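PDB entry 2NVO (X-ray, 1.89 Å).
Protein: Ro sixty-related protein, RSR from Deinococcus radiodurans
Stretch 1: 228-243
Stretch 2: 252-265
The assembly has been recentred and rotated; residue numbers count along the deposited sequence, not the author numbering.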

# COMPACT_ATOMS: atom_id res chain seq x y z
N LYS A 228 20.85 13.73 20.45
CA LYS A 228 20.61 15.11 20.84
C LYS A 228 19.20 15.57 20.49
O LYS A 228 18.57 16.30 21.26
CB LYS A 228 21.65 16.03 20.19
CG LYS A 228 23.08 15.52 20.31
CD LYS A 228 24.11 16.61 20.07
CE LYS A 228 24.06 17.14 18.65
NZ LYS A 228 25.14 18.13 18.39
N ALA A 229 18.70 15.14 19.34
CA ALA A 229 17.36 15.54 18.91
C ALA A 229 16.29 15.17 19.93
O ALA A 229 15.33 15.91 20.13
CB ALA A 229 17.04 14.91 17.56
N THR A 230 16.46 14.02 20.58
CA THR A 230 15.48 13.56 21.56
C THR A 230 15.45 14.49 22.77
O THR A 230 14.51 14.47 23.57
CB THR A 230 15.76 12.11 22.00
OG1 THR A 230 15.96 11.29 20.85
CG2 THR A 230 14.59 11.56 22.80
N GLU A 231 16.48 15.32 22.89
CA GLU A 231 16.64 16.22 24.02
C GLU A 231 16.49 17.69 23.61
O GLU A 231 17.30 18.53 24.00
CB GLU A 231 18.02 16.01 24.63
CG GLU A 231 18.08 16.15 26.14
CD GLU A 231 17.39 15.01 26.86
OE1 GLU A 231 17.13 15.13 28.08
OE2 GLU A 231 17.10 13.98 26.20
N ALA A 232 15.44 18.00 22.84
CA ALA A 232 15.35 19.31 22.17
C ALA A 232 14.74 20.43 23.01
O ALA A 232 15.38 21.44 23.27
CB ALA A 232 14.59 19.17 20.85
N GLN A 233 13.48 20.24 23.40
CA GLN A 233 12.74 21.22 24.21
C GLN A 233 12.30 22.45 23.40
O GLN A 233 11.28 23.07 23.72
CB GLN A 233 13.55 21.64 25.44
N THR A 234 13.04 22.79 22.36
CA THR A 234 12.66 23.92 21.51
C THR A 234 12.57 23.57 20.03
O THR A 234 13.39 22.82 19.49
CB THR A 234 13.62 25.11 21.69
OG1 THR A 234 13.15 26.22 20.91
CG2 THR A 234 15.01 24.75 21.23
N ASP A 235 11.56 24.14 19.38
CA ASP A 235 11.35 23.98 17.94
C ASP A 235 12.58 24.41 17.14
O ASP A 235 12.93 23.79 16.15
CB ASP A 235 10.12 24.79 17.52
CG ASP A 235 9.98 24.91 16.01
OD1 ASP A 235 10.00 23.87 15.33
OD2 ASP A 235 9.84 26.05 15.51
N ALA A 236 13.23 25.47 17.61
CA ALA A 236 14.39 26.04 16.91
C ALA A 236 15.65 25.19 17.00
O ALA A 236 16.33 24.97 16.00
CB ALA A 236 14.67 27.45 17.43
N ALA A 237 15.99 24.71 18.20
CA ALA A 237 17.17 23.86 18.36
C ALA A 237 16.97 22.56 17.59
O ALA A 237 17.90 22.07 16.95
CB ALA A 237 17.44 23.57 19.82
N ALA A 238 15.76 22.02 17.67
CA ALA A 238 15.42 20.83 16.91
C ALA A 238 15.67 21.07 15.43
O ALA A 238 16.37 20.30 14.77
CB ALA A 238 13.96 20.45 17.16
N ALA A 239 15.11 22.16 14.91
CA ALA A 239 15.30 22.53 13.51
C ALA A 239 16.79 22.67 13.18
O ALA A 239 17.28 22.07 12.22
CB ALA A 239 14.56 23.82 13.20
N ALA A 240 17.50 23.45 13.98
CA ALA A 240 18.93 23.65 13.78
C ALA A 240 19.66 22.31 13.80
O ALA A 240 20.69 22.13 13.15
CB ALA A 240 19.49 24.58 14.85
N LEU A 241 19.09 21.36 14.54
CA LEU A 241 19.70 20.04 14.71
C LEU A 241 19.57 19.15 13.48
O LEU A 241 20.55 18.54 13.05
CB LEU A 241 19.14 19.34 15.95
CG LEU A 241 19.80 19.76 17.27
CD1 LEU A 241 19.10 19.10 18.44
CD2 LEU A 241 21.28 19.40 17.25
N MET A 242 18.37 19.05 12.92
CA MET A 242 18.21 18.26 11.70
C MET A 242 18.90 18.95 10.54
O MET A 242 19.41 18.30 9.63
CB MET A 242 16.74 17.96 11.38
CG MET A 242 15.75 19.05 11.73
SD MET A 242 14.06 18.42 11.67
CE MET A 242 13.12 19.85 12.17
N GLN A 243 18.93 20.28 10.58
CA GLN A 243 19.71 21.04 9.62
C GLN A 243 21.17 20.62 9.68
O GLN A 243 21.77 20.28 8.67
CB GLN A 243 19.57 22.55 9.86
CG GLN A 243 18.34 23.17 9.22
CD GLN A 243 18.29 24.68 9.40
OE1 GLN A 243 18.88 25.23 10.33
NE2 GLN A 243 17.58 25.36 8.50
N VAL A 252 12.38 14.34 15.76
CA VAL A 252 11.95 15.45 16.59
C VAL A 252 10.75 15.10 17.46
O VAL A 252 9.70 14.71 16.95
CB VAL A 252 11.65 16.70 15.74
CG1 VAL A 252 11.04 17.80 16.60
CG2 VAL A 252 12.92 17.18 15.05
N PRO A 253 10.90 15.22 18.79
CA PRO A 253 9.81 14.96 19.71
C PRO A 253 8.55 15.70 19.29
O PRO A 253 8.60 16.88 18.96
CB PRO A 253 10.34 15.52 21.03
CG PRO A 253 11.81 15.32 20.93
CD PRO A 253 12.15 15.57 19.49
N THR A 254 7.43 14.98 19.29
CA THR A 254 6.14 15.56 18.92
C THR A 254 5.88 16.90 19.61
O THR A 254 5.21 17.78 19.06
CB THR A 254 5.00 14.56 19.22
OG1 THR A 254 5.09 13.45 18.33
CG2 THR A 254 3.64 15.23 19.06
N HIS A 255 6.42 17.06 20.82
CA HIS A 255 6.17 18.26 21.61
C HIS A 255 6.82 19.54 21.05
O HIS A 255 6.43 20.64 21.41
CB HIS A 255 6.59 18.04 23.08
CG HIS A 255 8.05 17.76 23.27
ND1 HIS A 255 8.97 18.74 23.53
CD2 HIS A 255 8.74 16.59 23.25
CE1 HIS A 255 10.17 18.20 23.65
NE2 HIS A 255 10.06 16.90 23.49
N VAL A 256 7.79 19.39 20.15
CA VAL A 256 8.55 20.54 19.67
C VAL A 256 8.51 20.78 18.15
O VAL A 256 9.20 21.67 17.64
CB VAL A 256 10.02 20.49 20.13
CG1 VAL A 256 10.11 20.79 21.62
CG2 VAL A 256 10.63 19.14 19.81
N ARG A 257 7.72 19.99 17.42
CA ARG A 257 7.65 20.13 15.96
C ARG A 257 6.84 21.36 15.56
O ARG A 257 5.65 21.27 15.29
CB ARG A 257 7.04 18.89 15.32
CG ARG A 257 7.76 17.59 15.64
CD ARG A 257 6.97 16.40 15.14
NE ARG A 257 7.65 15.14 15.44
CZ ARG A 257 7.21 13.94 15.04
NH1 ARG A 257 6.10 13.84 14.33
NH2 ARG A 257 7.90 12.85 15.36
N GLY A 258 7.50 22.51 15.54
CA GLY A 258 6.84 23.75 15.18
C GLY A 258 7.14 24.13 13.75
O GLY A 258 7.63 23.31 12.97
N ALA A 259 6.85 25.38 13.41
CA ALA A 259 7.06 25.91 12.06
C ALA A 259 8.44 25.57 11.53
O ALA A 259 8.57 25.00 10.45
CB ALA A 259 6.83 27.41 12.03
N GLU A 260 9.48 25.91 12.29
CA GLU A 260 10.85 25.74 11.80
C GLU A 260 11.20 24.28 11.59
O GLU A 260 12.04 23.94 10.74
CB GLU A 260 11.86 26.40 12.75
CG GLU A 260 11.55 27.86 13.04
CD GLU A 260 11.19 28.64 11.79
OE1 GLU A 260 11.81 28.38 10.73
OE2 GLU A 260 10.29 29.50 11.86
N VAL A 261 10.56 23.41 12.36
CA VAL A 261 10.78 21.97 12.23
C VAL A 261 10.14 21.45 10.95
O VAL A 261 10.71 20.62 10.25
CB VAL A 261 10.21 21.21 13.45
CG1 VAL A 261 9.93 19.76 13.10
CG2 VAL A 261 11.18 21.30 14.62
N TYR A 262 8.95 21.95 10.63
CA TYR A 262 8.27 21.53 9.41
C TYR A 262 8.86 22.20 8.18
O TYR A 262 9.11 21.54 7.17
CB TYR A 262 6.75 21.71 9.53
CG TYR A 262 6.13 20.45 10.08
CD1 TYR A 262 6.16 19.27 9.34
CD2 TYR A 262 5.58 20.42 11.35
CE1 TYR A 262 5.63 18.11 9.83
CE2 TYR A 262 5.04 19.24 11.85
CZ TYR A 262 5.07 18.09 11.08
OH TYR A 262 4.55 16.91 11.56
N ARG A 263 9.08 23.50 8.28
CA ARG A 263 9.83 24.24 7.28
C ARG A 263 11.07 23.43 6.89
O ARG A 263 11.35 23.22 5.71
CB ARG A 263 10.26 25.59 7.86
CG ARG A 263 10.66 26.63 6.84
CD ARG A 263 10.50 28.01 7.44
NE ARG A 263 9.11 28.45 7.48
CZ ARG A 263 8.64 29.32 8.37
NH1 ARG A 263 9.45 29.80 9.29
NH2 ARG A 263 7.36 29.68 8.35
N ALA A 264 11.78 22.95 7.90
CA ALA A 264 13.02 22.21 7.68
C ALA A 264 12.75 20.87 7.01
O ALA A 264 13.53 20.42 6.18
CB ALA A 264 13.76 22.02 9.00
N ALA A 265 11.63 20.25 7.37
CA ALA A 265 11.28 18.93 6.86
C ALA A 265 10.91 18.95 5.37
O ALA A 265 11.22 18.02 4.63
CB ALA A 265 10.13 18.34 7.69

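Helix 235-243 and helix 259-265 run side by side in nearly the same direction, their axes 20° apart and 8.0 Å at closest approach, and the turns preceding them also meet. At the start of stretch 1, Ala229 O lies 3.3 Å from Pro253 CD, a backbone contact with the proline ring. Ala232 CB then packs against Val256 CG2 (4.1 Å), while Val256 CG1 rests on the backbone at Gln233 C (3.3 Å). Thr234 caps its own helix through a weak bond from Ala236 N to Thr234 OG1 (3.4 Å).

Asp235 is the polar centre of the contact. Its carboxylate reaches the start of the second helix, where its oxygens accept from three main-chain amides, of which Gly258 N and Val261 N also make weak backbone bonds: Asp235 OD1 accepts from Gly258 N (2.9 Å) and weakly from Val261 N (3.1 Å), and Asp235 OD2 accepts from Glu260 N (3.2 Å). Gly258 leaves room for this group, since a CB there would fall 2.7 Å from Asp235 CG.

Beyond it the contact is mainly apolar. Val261 inserts as a knob among Asp235, Ala238, Ala239 and Met242. The small Ala238 CB touches Val252 CG1 (4.0 Å) and Val261 CG2 (3.9 Å), and Ala239 CB approaches Glu260 O (3.5 Å). Met242 closes the interface, its SD 3.8 Å from Val252 CG2 and its CE 3.3 Å from Val261 CG1 and 3.9 Å from Ala264 CB.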